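Endoglucanase (Clostridium thermocellum, PDB 2YIK) probably hydrolyses internal beta-1,4-glucosidic bonds of cellulose, as a family 9 glycoside hydrolase with bound calcium and zinc. Local coordinates at residues L251-F254 / A255-P259; S276-Q279 / D280-W284. All blocks are in the same frame, centred on the assembly; numbering follows the deposited sequence.

Interaction 1: residues L251-F254 / A255-P259; sequences LFDF and AEKNP
The C-terminal end of helix 238-257, roughly its last two turns and the exit after them, carries this contact, with side chains of F252, D253 and F254 meeting those of E256, K257 and N258 one turn on. D253 and K257 form a salt bridge. The lysine bends at chi2 (46°) and again at chi4, which folds its chain back over the preceding turn and brings NZ 3.1 Å from OD1 of D253, on the syn lone pair; a weaker bond of 3.3 Å runs from NZ to OD2. OD1 of D253 also faces a like charge, OE1 of E256, at 4.4 Å; a water donates to both, 2.6 Å from D253 OD1 and 2.7 Å from E256 OE1, and probably eases the repulsion. H297 NE2 is a further partner of that glutamate oxygen. E256 OE1 comes in at the rim of the F252 ring, near its plane and 3.4 Å from CE2, and the same water sits in plane at that ring's edge. In the helix of this (alpha/alpha)6-barrel enzyme the regular i to i+4 backbone bonds run to the end: A255 N to L251 O, E256 N to F252 O, K257 N to D253 O. The final one, N258 N to F254 O, is longer at 3.2 Å, and N258 is where the backbone leaves helical angles. One end of the N258 side-chain amide lies over the F254 face, the two planes 69° apart. Around this turn, L251 and A255 pack on helix 216-233, while L251 and F254 touch V177 of strand 177-184. F252 reaches helix 279-293, and K260, just past the turn, hydrogen-bonds through NZ to the backbone oxygens of E256 and N258.

Interaction 2: residues S276-Q279 / D280-W284; sequences SKWQ and DDYCW. With CA (calcium ion), chain C.
W278 turns the edge of its six-membered ring toward the face of Y282: the planes stand at 89°, a T-shaped pair with centroids 5.5 Å apart. CZ3 of W278 points over that face, while CB of Y282 sits at the indole edge, in its plane and 3.6 Å from CE3. Over one indole face lies CD of Q279, offset toward the rim. The hydroxyl of Y282 is hydrogen-bonded to E301. The flat carboxylate of D280 takes calcium through both oxygens, OD1 at 2.6 Å and OD2 at 2.7 Å from the metal. Its chi1 of 54° sets CG between the backbone N and carbonyl carbon, turning the carboxylate back toward K277. V321 N hydrogen-bonds to D280 OD2, a second-shell bond that, with the two metal bonds, holds the carboxylate in its orientation. D281 gives a single oxygen, OD2, at 2.6 Å from the calcium; its OD1 instead accepts from one of the two waters bound to the metal. The backbone O of K277, 2.5 Å from the calcium, completes the protein ligands. The lysine side chain crosses D280 at about a right angle, CE 3.1 Å from OD1, and NZ carries on to a salt bridge with D320. Two backbone bonds, Y282 N to W278 O and C283 N to Q279 O, begin the helical turn. A loop carbonyl and, three and four residues on, two successive aspartates of the first helical turn make a calcium site at the N-terminal end of helix 279-293.

Overall arrangement
Interactions 1 and 2 lie at opposite ends of one connection: residues 251-259 finish helix 238-257, while residues 276-284 lead from the loop into helix 279-293, the next helix in the chain. Their centres are 13 Å apart, and they meet directly through Y282. Its ring stacks on F252, with CZ to CZ at 3.5 Å, and its OH lies 3.2 Å from CG of E256, a packing contact. The result is a run of aromatic contacts, edge-to-face from W278 to Y282 and then stacked from Y282 to F252. The calcium belongs to interaction 2; the side chain of A255 in interaction 1 is about 12 Å from that same ion. Both contacts lie away from the predicted active-site residue H451.

Interaction 1: residues L251-F254 / A255-P259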
loop_
_atom_site.group_PDB
_atom_site.type_symbol
_atom_site.label_atom_id
_atom_site.label_comp_id
_atom_site.label_asym_id
_atom_site.label_seq_id
_atom_site.Cartn_x
_atom_site.Cartn_y
_atom_site.Cartn_z
ATOM N N LEU A 251 -11.030 -1.957 -14.575
ATOM C CA LEU A 251 -9.672 -1.439 -14.622
ATOM C C LEU A 251 -8.754 -2.507 -15.219
ATOM O O LEU A 251 -7.961 -2.214 -16.117
ATOM C CB LEU A 251 -9.206 -1.036 -13.219
ATOM C CG LEU A 251 -9.806 0.275 -12.701
ATOM C CD1 LEU A 251 -9.646 0.373 -11.191
ATOM C CD2 LEU A 251 -9.126 1.449 -13.398
ATOM N N PHE A 252 -8.882 -3.750 -14.756
ATOM C CA PHE A 252 -8.035 -4.817 -15.285
ATOM C C PHE A 252 -8.247 -4.992 -16.783
ATOM O O PHE A 252 -7.290 -5.222 -17.525
ATOM C CB PHE A 252 -8.306 -6.158 -14.600
ATOM C CG PHE A 252 -7.339 -7.247 -15.008
ATOM C CD1 PHE A 252 -6.116 -7.395 -14.353
ATOM C CD2 PHE A 252 -7.635 -8.098 -16.074
ATOM C CE1 PHE A 252 -5.197 -8.376 -14.757
ATOM C CE2 PHE A 252 -6.726 -9.077 -16.485
ATOM C CZ PHE A 252 -5.504 -9.216 -15.824
ATOM N N ASP A 253 -9.496 -4.886 -17.230
ATOM C CA ASP A 253 -9.796 -5.038 -18.647
ATOM C C ASP A 253 -9.152 -3.921 -19.463
ATOM O O ASP A 253 -8.711 -4.133 -20.591
ATOM C CB ASP A 253 -11.306 -5.037 -18.882
ATOM C CG ASP A 253 -11.667 -5.567 -20.252
ATOM O OD1 ASP A 253 -11.292 -6.722 -20.549
ATOM O OD2 ASP A 253 -12.312 -4.843 -21.034
ATOM N N PHE A 254 -9.109 -2.731 -18.881
ATOM C CA PHE A 254 -8.500 -1.579 -19.523
ATOM C C PHE A 254 -6.996 -1.863 -19.649
ATOM O O PHE A 254 -6.397 -1.622 -20.692
ATOM C CB PHE A 254 -8.758 -0.331 -18.666
ATOM C CG PHE A 254 -8.076 0.920 -19.159
ATOM C CD1 PHE A 254 -6.745 1.173 -18.829
ATOM C CD2 PHE A 254 -8.767 1.857 -19.927
ATOM C CE1 PHE A 254 -6.108 2.353 -19.240
ATOM C CE2 PHE A 254 -8.141 3.045 -20.346
ATOM C CZ PHE A 254 -6.805 3.289 -20.004
ATOM N N ALA A 255 -6.394 -2.385 -18.585
ATOM C CA ALA A 255 -4.963 -2.697 -18.608
ATOM C C ALA A 255 -4.678 -3.806 -19.615
ATOM O O ALA A 255 -3.715 -3.742 -20.372
ATOM C CB ALA A 255 -4.479 -3.120 -17.207
ATOM N N GLU A 256 -5.532 -4.822 -19.626
ATOM C CA GLU A 256 -5.364 -5.954 -20.530
ATOM C C GLU A 256 -5.491 -5.577 -22.004
ATOM O O GLU A 256 -4.639 -5.919 -22.814
ATOM C CB GLU A 256 -6.395 -7.035 -20.208
ATOM C CG GLU A 256 -6.247 -8.284 -21.047
ATOM C CD GLU A 256 -7.337 -9.296 -20.783
ATOM O OE1 GLU A 256 -7.884 -9.313 -19.663
ATOM O OE2 GLU A 256 -7.639 -10.090 -21.692
ATOM N N LYS A 257 -6.567 -4.867 -22.326
ATOM C CA LYS A 257 -6.887 -4.449 -23.688
ATOM C C LYS A 257 -5.982 -3.422 -24.350
ATOM O O LYS A 257 -5.802 -3.448 -25.567
ATOM C CB LYS A 257 -8.320 -3.919 -23.723
ATOM C CG LYS A 257 -9.375 -4.954 -24.100
ATOM C CD LYS A 257 -9.196 -6.271 -23.361
ATOM C CE LYS A 257 -10.231 -7.306 -23.828
ATOM N NZ LYS A 257 -11.639 -6.830 -23.590
ATOM N N ASN A 258 -5.415 -2.516 -23.565
ATOM C CA ASN A 258 -4.575 -1.468 -24.128
ATOM C C ASN A 258 -3.072 -1.758 -24.108
ATOM O O ASN A 258 -2.607 -2.626 -23.371
ATOM C CB ASN A 258 -4.884 -0.150 -23.407
ATOM C CG ASN A 258 -6.328 0.312 -23.632
ATOM O OD1 ASN A 258 -7.082 0.540 -22.683
ATOM N ND2 ASN A 258 -6.710 0.452 -24.900
ATOM N N PRO A 259 -2.296 -1.049 -24.951
ATOM C CA PRO A 259 -0.843 -1.250 -25.006
ATOM C C PRO A 259 -0.208 -1.188 -23.615
ATOM O O PRO A 259 -0.599 -0.385 -22.769
ATOM C CB PRO A 259 -0.380 -0.122 -25.926
ATOM C CG PRO A 259 -1.509 -0.073 -26.928
ATOM C CD PRO A 259 -2.731 -0.119 -26.011
HETATM O O HOH W 1 -10.345 -8.472 -18.903
#

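Interaction 2: residues S276-Q279 / D280-W284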
loop_
_atom_site.group_PDB
_atom_site.type_symbol
_atom_site.label_atom_id
_atom_site.label_comp_id
_atom_site.label_asym_id
_atom_site.label_seq_id
_atom_site.Cartn_x
_atom_site.Cartn_y
_atom_site.Cartn_z
ATOM N N SER A 276 9.560 0.582 -12.217
ATOM C CA SER A 276 10.388 -0.360 -12.971
ATOM C C SER A 276 9.590 -1.151 -14.004
ATOM O O SER A 276 10.005 -1.264 -15.153
ATOM C CB SER A 276 11.076 -1.340 -12.026
ATOM O OG SER A 276 11.907 -0.641 -11.123
ATOM N N LYS A 277 8.455 -1.712 -13.602
ATOM C CA LYS A 277 7.660 -2.486 -14.548
ATOM C C LYS A 277 6.187 -2.601 -14.200
ATOM O O LYS A 277 5.757 -2.235 -13.115
ATOM C CB LYS A 277 8.232 -3.891 -14.707
ATOM C CG LYS A 277 8.094 -4.746 -13.472
ATOM C CD LYS A 277 9.121 -4.341 -12.422
ATOM C CE LYS A 277 8.637 -4.614 -10.990
ATOM N NZ LYS A 277 9.260 -5.827 -10.364
ATOM N N TRP A 278 5.424 -3.140 -15.142
ATOM C CA TRP A 278 3.994 -3.310 -14.970
ATOM C C TRP A 278 3.580 -4.765 -14.788
ATOM O O TRP A 278 2.500 -5.039 -14.268
ATOM C CB TRP A 278 3.253 -2.742 -16.185
ATOM C CG TRP A 278 3.617 -3.423 -17.486
ATOM C CD1 TRP A 278 4.559 -3.015 -18.392
ATOM C CD2 TRP A 278 3.047 -4.632 -18.016
ATOM N NE1 TRP A 278 4.602 -3.886 -19.454
ATOM C CE2 TRP A 278 3.686 -4.878 -19.257
ATOM C CE3 TRP A 278 2.050 -5.512 -17.575
ATOM C CZ2 TRP A 278 3.372 -5.993 -20.051
ATOM C CZ3 TRP A 278 1.737 -6.625 -18.376
ATOM C CH2 TRP A 278 2.393 -6.843 -19.603
ATOM N N GLN A 279 4.432 -5.696 -15.208
ATOM C CA GLN A 279 4.087 -7.111 -15.120
ATOM C C GLN A 279 3.765 -7.650 -13.730
ATOM O O GLN A 279 2.882 -8.498 -13.593
ATOM C CB GLN A 279 5.166 -7.975 -15.787
ATOM C CG GLN A 279 5.236 -7.777 -17.299
ATOM C CD GLN A 279 6.230 -6.711 -17.716
ATOM O OE1 GLN A 279 6.473 -5.743 -16.994
ATOM N NE2 GLN A 279 6.806 -6.881 -18.899
ATOM N N ASP A 280 4.457 -7.172 -12.701
ATOM C CA ASP A 280 4.172 -7.647 -11.350
ATOM C C ASP A 280 2.809 -7.135 -10.874
ATOM O O ASP A 280 2.033 -7.894 -10.301
ATOM C CB ASP A 280 5.267 -7.206 -10.383
ATOM C CG ASP A 280 5.495 -5.725 -10.415
ATOM O OD1 ASP A 280 5.600 -5.179 -11.532
ATOM O OD2 ASP A 280 5.583 -5.111 -9.332
ATOM N N ASP A 281 2.513 -5.857 -11.108
ATOM C CA ASP A 281 1.222 -5.296 -10.699
ATOM C C ASP A 281 0.087 -5.983 -11.465
ATOM O O ASP A 281 -0.984 -6.246 -10.913
ATOM C CB ASP A 281 1.154 -3.800 -10.997
ATOM C CG ASP A 281 2.328 -3.027 -10.425
ATOM O OD1 ASP A 281 2.418 -2.863 -9.192
ATOM O OD2 ASP A 281 3.156 -2.579 -11.236
ATOM N N TYR A 282 0.331 -6.246 -12.747
ATOM C CA TYR A 282 -0.649 -6.898 -13.606
ATOM C C TYR A 282 -0.969 -8.287 -13.045
ATOM O O TYR A 282 -2.135 -8.645 -12.886
ATOM C CB TYR A 282 -0.090 -7.009 -15.031
ATOM C CG TYR A 282 -1.095 -7.446 -16.075
ATOM C CD1 TYR A 282 -2.016 -6.544 -16.614
ATOM C CD2 TYR A 282 -1.132 -8.770 -16.516
ATOM C CE1 TYR A 282 -2.951 -6.951 -17.568
ATOM C CE2 TYR A 282 -2.060 -9.189 -17.467
ATOM C CZ TYR A 282 -2.967 -8.277 -17.988
ATOM O OH TYR A 282 -3.896 -8.701 -18.910
ATOM N N CYS A 283 0.073 -9.055 -12.726
ATOM C CA CYS A 283 -0.104 -10.402 -12.182
ATOM C C CYS A 283 -0.741 -10.390 -10.792
ATOM O O CYS A 283 -1.544 -11.260 -10.465
ATOM C CB CYS A 283 1.241 -11.140 -12.146
ATOM S SG CYS A 283 1.861 -11.542 -13.800
ATOM N N TRP A 284 -0.378 -9.390 -9.994
ATOM C CA TRP A 284 -0.906 -9.181 -8.643
ATOM C C TRP A 284 -2.435 -8.989 -8.735
ATOM O O TRP A 284 -3.191 -9.631 -8.014
ATOM C CB TRP A 284 -0.197 -7.947 -8.058
ATOM C CG TRP A 284 -0.686 -7.326 -6.764
ATOM C CD1 TRP A 284 -1.079 -6.029 -6.605
ATOM C CD2 TRP A 284 -0.627 -7.882 -5.439
ATOM N NE1 TRP A 284 -1.249 -5.732 -5.278
ATOM C CE2 TRP A 284 -0.971 -6.849 -4.536
ATOM C CE3 TRP A 284 -0.292 -9.141 -4.923
ATOM C CZ2 TRP A 284 -1.011 -7.036 -3.150
ATOM C CZ3 TRP A 284 -0.327 -9.330 -3.537
ATOM C CH2 TRP A 284 -0.677 -8.277 -2.670
HETATM CA CA CA C . 5.685 -2.755 -10.688
HETATM O O HOH W 2 6.947 -0.495 -10.766
HETATM O O HOH W 3 4.825 -2.061 -8.338
#